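Local atomic coordinates of lectin 2 (Agrocybe aegerita, PDB entry 4TQJ), a protein that binds carbohydrate as a fungal lectin that specifically recognises non-reducing terminal N-acetylglucosamine. Residues D20-G25 and G72-F77; F175-T180 and D186-G191; D297-G302 and R340-L345. The protein carries 1 engineered substitution. One frame throughout, in Å; residues are numbered along the deposited sequence.

Contact 1: residues D20-G25 and G72-F77; sequences DIVGFG and GDIVGF
This is a small, wholly apolar contact between neighbouring blades of a seven-bladed beta-propeller, made by Val22 and Phe24 on one side and Ile74 on the other. Strands 20-25 and 73-77 lie in separate antiparallel four-stranded sheets and never pair: their closest CA atoms, those of Val22 and Ile74, are 9.3 Å apart, and side chains alone bridge the interval. The main touch is made by the gamma methyl of Ile74, whose CG2 stands 3.6 Å from Phe24 CE1. It meets the ring at its rim, near the ring plane, and also reaches CZ. With chi1 of Ile74 at -51°, CG2 lies opposite the backbone N and is carried to the Phe24 edge. The other branch, turned back at chi2 (-62°), brings CD1 more loosely to Val22 CG1 at 4.5 Å. Ile63 of strand 60-64 packs against both Val22 and Ile74, and Phe47 of a loop touches Phe24 and Ile74, filling in the seam. The two strands carry matching aspartates that are engaged within their own blades: Asp20 accepts from the Asn34 and Leu401 amides, Asp73 from those of Asn87 and Thr66. With no hydrogen bond or charge pair between the segments, their direct cohesion rests on buried methyl and ring-edge contacts, which set fewer directional demands than backbone pairing would.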
loop_
_atom_site.group_PDB
_atom_site.type_symbol
_atom_site.label_atom_id
_atom_site.label_comp_id
_atom_site.label_asym_id
_atom_site.label_seq_id
_atom_site.Cartn_x
_atom_site.Cartn_y
_atom_site.Cartn_z
ATOM N N ASP A 20 3.923 -6.452 -5.304
ATOM C CA ASP A 20 4.239 -7.487 -4.320
ATOM C C ASP A 20 4.372 -8.866 -4.971
ATOM O O ASP A 20 3.865 -9.092 -6.058
ATOM C CB ASP A 20 3.128 -7.557 -3.255
ATOM C CG ASP A 20 2.820 -6.211 -2.642
ATOM O OD1 ASP A 20 3.675 -5.681 -1.911
ATOM O OD2 ASP A 20 1.720 -5.674 -2.905
ATOM N N ILE A 21 5.044 -9.793 -4.295
ATOM C CA ILE A 21 5.154 -11.169 -4.784
ATOM C C ILE A 21 4.086 -12.001 -4.114
ATOM O O ILE A 21 3.943 -11.955 -2.897
ATOM C CB ILE A 21 6.489 -11.813 -4.404
ATOM C CG1 ILE A 21 7.657 -11.000 -4.964
ATOM C CG2 ILE A 21 6.555 -13.264 -4.907
ATOM C CD1 ILE A 21 8.982 -11.455 -4.433
ATOM N N VAL A 22 3.328 -12.750 -4.900
ATOM C CA VAL A 22 2.386 -13.705 -4.328
ATOM C C VAL A 22 2.735 -15.078 -4.878
ATOM O O VAL A 22 2.722 -15.295 -6.093
ATOM C CB VAL A 22 0.927 -13.321 -4.621
ATOM C CG1 VAL A 22 -0.034 -14.429 -4.199
ATOM C CG2 VAL A 22 0.582 -12.000 -3.935
ATOM N N GLY A 23 3.101 -15.987 -3.983
ATOM C CA GLY A 23 3.473 -17.323 -4.382
ATOM C C GLY A 23 2.510 -18.364 -3.848
ATOM O O GLY A 23 2.213 -18.387 -2.649
ATOM N N PHE A 24 1.999 -19.214 -4.730
ATOM C CA PHE A 24 1.295 -20.404 -4.282
ATOM C C PHE A 24 2.329 -21.512 -4.172
ATOM O O PHE A 24 2.583 -22.231 -5.131
ATOM C CB PHE A 24 0.179 -20.781 -5.247
ATOM C CG PHE A 24 -0.927 -19.767 -5.302
ATOM C CD1 PHE A 24 -2.046 -19.894 -4.484
ATOM C CD2 PHE A 24 -0.828 -18.669 -6.139
ATOM C CE1 PHE A 24 -3.068 -18.951 -4.525
ATOM C CE2 PHE A 24 -1.835 -17.723 -6.190
ATOM C CZ PHE A 24 -2.957 -17.859 -5.383
ATOM N N GLY A 25 2.954 -21.611 -3.005
ATOM C CA GLY A 25 4.041 -22.549 -2.798
ATOM C C GLY A 25 3.508 -23.935 -2.492
ATOM O O GLY A 25 2.296 -24.170 -2.547
ATOM N N GLY A 72 -6.269 -6.988 -2.229
ATOM C CA GLY A 72 -6.333 -8.207 -3.009
ATOM C C GLY A 72 -6.507 -9.476 -2.200
ATOM O O GLY A 72 -5.785 -9.726 -1.238
ATOM N N ASP A 73 -7.471 -10.286 -2.617
ATOM C CA ASP A 73 -7.813 -11.522 -1.949
ATOM C C ASP A 73 -7.291 -12.687 -2.755
ATOM O O ASP A 73 -7.091 -12.560 -3.969
ATOM C CB ASP A 73 -9.330 -11.642 -1.858
ATOM C CG ASP A 73 -9.966 -10.400 -1.285
ATOM O OD1 ASP A 73 -9.573 -10.010 -0.169
ATOM O OD2 ASP A 73 -10.837 -9.809 -1.960
ATOM N N ILE A 74 -7.087 -13.817 -2.083
ATOM C CA ILE A 74 -6.684 -15.049 -2.743
ATOM C C ILE A 74 -7.905 -15.732 -3.307
ATOM O O ILE A 74 -8.885 -15.943 -2.596
ATOM C CB ILE A 74 -6.037 -16.026 -1.760
ATOM C CG1 ILE A 74 -4.932 -15.333 -0.964
ATOM C CG2 ILE A 74 -5.506 -17.243 -2.496
ATOM C CD1 ILE A 74 -3.813 -14.838 -1.802
ATOM N N VAL A 75 -7.850 -16.086 -4.590
ATOM C CA VAL A 75 -8.965 -16.761 -5.228
ATOM C C VAL A 75 -8.486 -18.044 -5.900
ATOM O O VAL A 75 -7.522 -18.031 -6.669
ATOM C CB VAL A 75 -9.637 -15.872 -6.282
ATOM C CG1 VAL A 75 -10.863 -16.568 -6.835
ATOM C CG2 VAL A 75 -9.988 -14.499 -5.708
ATOM N N GLY A 76 -9.152 -19.151 -5.590
ATOM C CA GLY A 76 -8.814 -20.433 -6.164
ATOM C C GLY A 76 -10.012 -21.060 -6.838
ATOM O O GLY A 76 -11.101 -21.114 -6.256
ATOM N N PHE A 77 -9.823 -21.515 -8.074
ATOM C CA PHE A 77 -10.860 -22.254 -8.784
ATOM C C PHE A 77 -10.574 -23.728 -8.557
ATOM O O PHE A 77 -9.761 -24.318 -9.264
ATOM C CB PHE A 77 -10.856 -21.917 -10.286
ATOM C CG PHE A 77 -11.266 -20.501 -10.591
ATOM C CD1 PHE A 77 -12.549 -20.218 -11.045
ATOM C CD2 PHE A 77 -10.376 -19.450 -10.414
ATOM C CE1 PHE A 77 -12.934 -18.915 -11.328
ATOM C CE2 PHE A 77 -10.755 -18.138 -10.684
ATOM C CZ PHE A 77 -12.043 -17.874 -11.139
#

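Contact 2: residues F175-T180 and D186-G191; sequences FLADVT and DIVGFG
Asp186 OD2 is gripped by the backbone amides of Val179 and Thr180, with a weak third bond from the Thr180 hydroxyl. Val179 N comes in nearly head-on along the C-O bond at 2.8 Å from OD2. Thr180 N, 3.0 Å from the same oxygen, arrives on the syn side but 30° out of the carboxylate plane. The acid can face this turn because chi1 of Asp186 (-47°) sets CG beside its own backbone N and opposite its carbonyl carbon; OD1 is taken by the Asn200 amide. Asp178 OD1 lies only 3.3 Å from Asp186 OD2, a pairing of like charges that is probably eased by the surrounding N-H groups, since Asp178 itself accepts from Gly181 N and Gly183 N. Asp178 begins the Asp-Val-Thr-Gly-Asn-Gly sequence of an FG-GAP-like repeat, and Asp186 starts the strand that follows the connecting loop in this beta hairpin of one propeller blade. Phe175 with Val188 and Ala177 with Asp186 form antiparallel hydrogen-bonded pairs; the bond from Phe175 N to Val188 O is 2.8 Å and almost straight (174°). Between them, the non-hydrogen-bonded pair Leu176 and Ile187 lie side by side on one face, CD2 against CG1 at 3.8 Å. The other face carries Val188, whose CG2 packs on Val179 CG1, and Phe175, whose ring meets that of Phe190 obliquely.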
loop_
_atom_site.group_PDB
_atom_site.type_symbol
_atom_site.label_atom_id
_atom_site.label_comp_id
_atom_site.label_asym_id
_atom_site.label_seq_id
_atom_site.Cartn_x
_atom_site.Cartn_y
_atom_site.Cartn_z
ATOM N N PHE A 175 -8.259 -12.280 -24.641
ATOM C CA PHE A 175 -7.822 -11.318 -23.634
ATOM C C PHE A 175 -8.978 -10.388 -23.272
ATOM O O PHE A 175 -9.998 -10.358 -23.948
ATOM C CB PHE A 175 -6.671 -10.449 -24.165
ATOM C CG PHE A 175 -5.446 -11.208 -24.616
ATOM C CD1 PHE A 175 -4.574 -10.623 -25.534
ATOM C CD2 PHE A 175 -5.129 -12.455 -24.104
ATOM C CE1 PHE A 175 -3.429 -11.275 -25.953
ATOM C CE2 PHE A 175 -3.980 -13.114 -24.518
ATOM C CZ PHE A 175 -3.128 -12.516 -25.444
ATOM N N LEU A 176 -8.800 -9.606 -22.216
ATOM C CA LEU A 176 -9.762 -8.579 -21.851
ATOM C C LEU A 176 -9.000 -7.264 -21.807
ATOM O O LEU A 176 -7.936 -7.192 -21.224
ATOM C CB LEU A 176 -10.383 -8.871 -20.492
ATOM C CG LEU A 176 -11.142 -10.192 -20.311
ATOM C CD1 LEU A 176 -11.475 -10.412 -18.823
ATOM C CD2 LEU A 176 -12.391 -10.228 -21.187
ATOM N N ALA A 177 -9.531 -6.240 -22.461
ATOM C CA ALA A 177 -8.882 -4.939 -22.498
ATOM C C ALA A 177 -9.890 -3.904 -22.948
ATOM O O ALA A 177 -10.823 -4.221 -23.666
ATOM C CB ALA A 177 -7.695 -4.963 -23.457
ATOM N N ASP A 178 -9.696 -2.661 -22.538
ATOM C CA ASP A 178 -10.542 -1.598 -23.047
ATOM C C ASP A 178 -10.005 -1.131 -24.389
ATOM O O ASP A 178 -8.985 -0.439 -24.446
ATOM C CB ASP A 178 -10.594 -0.421 -22.073
ATOM C CG ASP A 178 -11.593 0.630 -22.503
ATOM O OD1 ASP A 178 -12.345 0.366 -23.463
ATOM O OD2 ASP A 178 -11.625 1.712 -21.890
ATOM N N VAL A 179 -10.679 -1.537 -25.463
ATOM C CA VAL A 179 -10.324 -1.087 -26.804
ATOM C C VAL A 179 -11.342 -0.070 -27.330
ATOM O O VAL A 179 -11.023 0.728 -28.209
ATOM C CB VAL A 179 -10.219 -2.260 -27.799
ATOM C CG1 VAL A 179 -9.169 -3.263 -27.347
ATOM C CG2 VAL A 179 -11.560 -2.956 -27.950
ATOM N N THR A 180 -12.565 -0.087 -26.798
ATOM C CA THR A 180 -13.598 0.840 -27.280
ATOM C C THR A 180 -13.430 2.238 -26.713
ATOM O O THR A 180 -13.967 3.198 -27.260
ATOM C CB THR A 180 -15.025 0.387 -26.938
ATOM O OG1 THR A 180 -15.201 0.393 -25.517
ATOM C CG2 THR A 180 -15.311 -0.999 -27.501
ATOM N N ASP A 186 -13.195 -4.856 -22.610
ATOM C CA ASP A 186 -13.829 -5.573 -23.714
ATOM C C ASP A 186 -13.184 -6.937 -23.911
ATOM O O ASP A 186 -12.158 -7.226 -23.302
ATOM C CB ASP A 186 -13.719 -4.752 -24.992
ATOM C CG ASP A 186 -14.104 -3.310 -24.766
ATOM O OD1 ASP A 186 -15.228 -3.089 -24.263
ATOM O OD2 ASP A 186 -13.277 -2.417 -25.051
ATOM N N ILE A 187 -13.804 -7.772 -24.744
ATOM C CA ILE A 187 -13.230 -9.058 -25.106
ATOM C C ILE A 187 -12.449 -8.909 -26.415
ATOM O O ILE A 187 -12.968 -8.409 -27.412
ATOM C CB ILE A 187 -14.314 -10.144 -25.284
ATOM C CG1 ILE A 187 -14.985 -10.466 -23.939
ATOM C CG2 ILE A 187 -13.705 -11.401 -25.920
ATOM C CD1 ILE A 187 -16.210 -11.389 -24.038
ATOM N N VAL A 188 -11.191 -9.312 -26.389
ATOM C CA VAL A 188 -10.356 -9.291 -27.575
ATOM C C VAL A 188 -9.937 -10.714 -27.894
ATOM O O VAL A 188 -9.212 -11.329 -27.116
ATOM C CB VAL A 188 -9.090 -8.466 -27.348
ATOM C CG1 VAL A 188 -8.228 -8.500 -28.596
ATOM C CG2 VAL A 188 -9.450 -7.030 -26.957
ATOM N N GLY A 189 -10.374 -11.229 -29.039
ATOM C CA GLY A 189 -10.054 -12.593 -29.419
ATOM C C GLY A 189 -9.304 -12.718 -30.737
ATOM O O GLY A 189 -9.751 -12.207 -31.761
ATOM N N PHE A 190 -8.159 -13.399 -30.705
ATOM C CA PHE A 190 -7.379 -13.652 -31.911
ATOM C C PHE A 190 -7.810 -15.010 -32.442
ATOM O O PHE A 190 -7.368 -16.036 -31.945
ATOM C CB PHE A 190 -5.876 -13.666 -31.600
ATOM C CG PHE A 190 -5.335 -12.341 -31.133
ATOM C CD1 PHE A 190 -4.461 -11.609 -31.941
ATOM C CD2 PHE A 190 -5.693 -11.825 -29.892
ATOM C CE1 PHE A 190 -3.963 -10.402 -31.517
ATOM C CE2 PHE A 190 -5.199 -10.601 -29.453
ATOM C CZ PHE A 190 -4.337 -9.884 -30.269
ATOM N N GLY A 191 -8.700 -15.008 -33.426
ATOM C CA GLY A 191 -9.275 -16.239 -33.945
ATOM C C GLY A 191 -8.496 -16.875 -35.086
ATOM O O GLY A 191 -7.261 -16.811 -35.139
#

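Contact 3: residues D297-G302 and R340-L345; sequences DVVGFG and RFVVDL
Strands 297-301 and 340-343 run nearly antiparallel, their directions 160° apart, but their axes come no closer than 9.4 Å and no backbone hydrogen bond joins them. Phe301 fills much of this interval, its side chain and those of Arg340 and Val342 overlapping from opposite strands. The aliphatic part of Arg340 lies over one ring face: CD sits 4.1 Å from the centroid of the Phe301 ring, 26° off the normal, a CH-pi contact. A bend at chi3 (-74°) then turns the guanidinium back along the phenylalanine, so that NH1 comes 3.7 Å from Phe301 CB, with the guanidinium steeply inclined to the ring rather than stacked on it. At the ring's edge, in its plane, Val342 CG2 packs 3.7 Å from Phe301 CE2. These strands belong to successive blades of the propeller, 297-301 being second in its sheet and 340-343 lying on the first strand of the next, and both fall within an FG-GAP-like repeat. Further along the seam Val299 and Val342 meet through both pairs of methyls, CG1 of Val299 lying 4.1 Å from CG2 of Val342. Phe286 and Ala288 of strand 285-288 also press on Val342. At the polar end, Arg340 NH1 donates to the carbonyl of Phe327 and to a water 2.8 Å from NH1 that lies at the edge of the guanidinium, in its plane. The same water can donate to Phe301 O at 3.1 Å, bridging the guanidinium to this backbone carbonyl, although it has more acceptors within reach than protons to give.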
loop_
_atom_site.group_PDB
_atom_site.type_symbol
_atom_site.label_atom_id
_atom_site.label_comp_id
_atom_site.label_asym_id
_atom_site.label_seq_id
_atom_site.Cartn_x
_atom_site.Cartn_y
_atom_site.Cartn_z
ATOM N N ASP A 297 6.407 -0.248 -23.888
ATOM C CA ASP A 297 7.709 -0.492 -24.486
ATOM C C ASP A 297 7.922 -1.993 -24.630
ATOM O O ASP A 297 7.302 -2.785 -23.914
ATOM C CB ASP A 297 8.803 0.128 -23.615
ATOM C CG ASP A 297 8.571 1.595 -23.389
ATOM O OD1 ASP A 297 8.598 2.335 -24.391
ATOM O OD2 ASP A 297 8.329 2.003 -22.233
ATOM N N VAL A 298 8.765 -2.382 -25.577
ATOM C CA VAL A 298 9.034 -3.797 -25.825
ATOM C C VAL A 298 10.267 -4.267 -25.074
ATOM O O VAL A 298 11.346 -3.674 -25.205
ATOM C CB VAL A 298 9.202 -4.092 -27.336
ATOM C CG1 VAL A 298 9.424 -5.582 -27.567
ATOM C CG2 VAL A 298 7.964 -3.606 -28.105
ATOM N N VAL A 299 10.093 -5.328 -24.281
ATOM C CA VAL A 299 11.169 -5.892 -23.476
ATOM C C VAL A 299 11.351 -7.377 -23.780
ATOM O O VAL A 299 10.385 -8.141 -23.792
ATOM C CB VAL A 299 10.866 -5.800 -21.969
ATOM C CG1 VAL A 299 12.064 -6.321 -21.175
ATOM C CG2 VAL A 299 10.491 -4.371 -21.570
ATOM N N GLY A 300 12.588 -7.795 -24.005
ATOM C CA GLY A 300 12.848 -9.185 -24.342
ATOM C C GLY A 300 14.083 -9.756 -23.676
ATOM O O GLY A 300 15.154 -9.156 -23.720
ATOM N N PHE A 301 13.934 -10.930 -23.074
ATOM C CA PHE A 301 15.043 -11.619 -22.428
ATOM C C PHE A 301 15.690 -12.525 -23.472
ATOM O O PHE A 301 15.235 -13.642 -23.715
ATOM C CB PHE A 301 14.557 -12.407 -21.207
ATOM C CG PHE A 301 14.080 -11.523 -20.071
ATOM C CD1 PHE A 301 14.931 -11.193 -19.024
ATOM C CD2 PHE A 301 12.793 -10.989 -20.073
ATOM C CE1 PHE A 301 14.505 -10.347 -17.984
ATOM C CE2 PHE A 301 12.355 -10.148 -19.036
ATOM C CZ PHE A 301 13.210 -9.836 -17.987
ATOM N N GLY A 302 16.735 -12.005 -24.113
ATOM C CA GLY A 302 17.409 -12.705 -25.189
ATOM C C GLY A 302 18.530 -13.595 -24.683
ATOM O O GLY A 302 18.497 -14.073 -23.544
ATOM N N ARG A 340 10.562 -14.822 -14.684
ATOM C CA ARG A 340 10.953 -13.427 -14.856
ATOM C C ARG A 340 9.745 -12.504 -15.021
ATOM O O ARG A 340 8.726 -12.898 -15.591
ATOM C CB ARG A 340 11.948 -13.277 -16.012
ATOM C CG ARG A 340 13.356 -13.789 -15.648
ATOM C CD ARG A 340 14.158 -14.162 -16.886
ATOM N NE ARG A 340 13.687 -15.425 -17.455
ATOM C CZ ARG A 340 14.201 -15.987 -18.544
ATOM N NH1 ARG A 340 15.200 -15.402 -19.177
ATOM N NH2 ARG A 340 13.716 -17.133 -19.000
ATOM N N PHE A 341 9.873 -11.288 -14.491
ATOM C CA PHE A 341 8.794 -10.310 -14.514
ATOM C C PHE A 341 9.332 -8.935 -14.870
ATOM O O PHE A 341 10.481 -8.590 -14.560
ATOM C CB PHE A 341 8.091 -10.219 -13.151
ATOM C CG PHE A 341 7.770 -11.555 -12.526
ATOM C CD1 PHE A 341 6.507 -12.096 -12.631
ATOM C CD2 PHE A 341 8.743 -12.264 -11.822
ATOM C CE1 PHE A 341 6.206 -13.327 -12.036
ATOM C CE2 PHE A 341 8.449 -13.491 -11.237
ATOM C CZ PHE A 341 7.175 -14.015 -11.337
ATOM N N VAL A 342 8.488 -8.152 -15.519
ATOM C CA VAL A 342 8.796 -6.768 -15.837
ATOM C C VAL A 342 7.668 -5.920 -15.250
ATOM O O VAL A 342 6.577 -5.837 -15.821
ATOM C CB VAL A 342 8.925 -6.550 -17.352
ATOM C CG1 VAL A 342 9.375 -5.122 -17.648
ATOM C CG2 VAL A 342 9.895 -7.591 -17.971
ATOM N N VAL A 343 7.927 -5.333 -14.083
ATOM C CA VAL A 343 6.912 -4.606 -13.313
ATOM C C VAL A 343 7.549 -3.486 -12.492
ATOM O O VAL A 343 8.704 -3.571 -12.130
ATOM C CB VAL A 343 6.140 -5.541 -12.330
ATOM C CG1 VAL A 343 5.271 -6.560 -13.075
ATOM C CG2 VAL A 343 7.089 -6.228 -11.372
ATOM N N ASP A 344 6.784 -2.449 -12.179
ATOM C CA ASP A 344 7.286 -1.375 -11.338
ATOM C C ASP A 344 7.335 -1.871 -9.896
ATOM O O ASP A 344 6.322 -2.302 -9.336
ATOM C CB ASP A 344 6.384 -0.138 -11.452
ATOM C CG ASP A 344 7.003 1.104 -10.840
ATOM O OD1 ASP A 344 8.236 1.094 -10.609
ATOM O OD2 ASP A 344 6.253 2.094 -10.596
ATOM N N LEU A 345 8.525 -1.834 -9.314
ATOM C CA LEU A 345 8.712 -2.186 -7.912
ATOM C C LEU A 345 8.927 -0.945 -7.050
ATOM O O LEU A 345 8.985 -1.047 -5.815
ATOM C CB LEU A 345 9.922 -3.097 -7.755
ATOM C CG LEU A 345 9.849 -4.442 -8.454
ATOM C CD1 LEU A 345 11.236 -5.126 -8.446
ATOM C CD2 LEU A 345 8.793 -5.290 -7.774
HETATM O O HOH W 1 16.224 -15.798 -21.790
#

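The three contacts follow one another along the chain and sit around the ring of blades. Contact 2 lies within a single blade, joining two adjacent strands of one sheet, whereas contacts 1 and 3 seal blade against blade. Contacts 1 and 2 lie on opposite sides of the chain's centre, their centres about 25 Å apart; those of contacts 2 and 3 are about 22 Å apart; contacts 1 and 3 are nearer, about 21 Å between centres and about 6 Å between nearest atoms. Strand 395-399 borders both: it pairs with 20-25, so the C-terminal strand completes the first blade and closes the ring, while its Met398 touches Phe341, Val343 and Leu345 of contact 3.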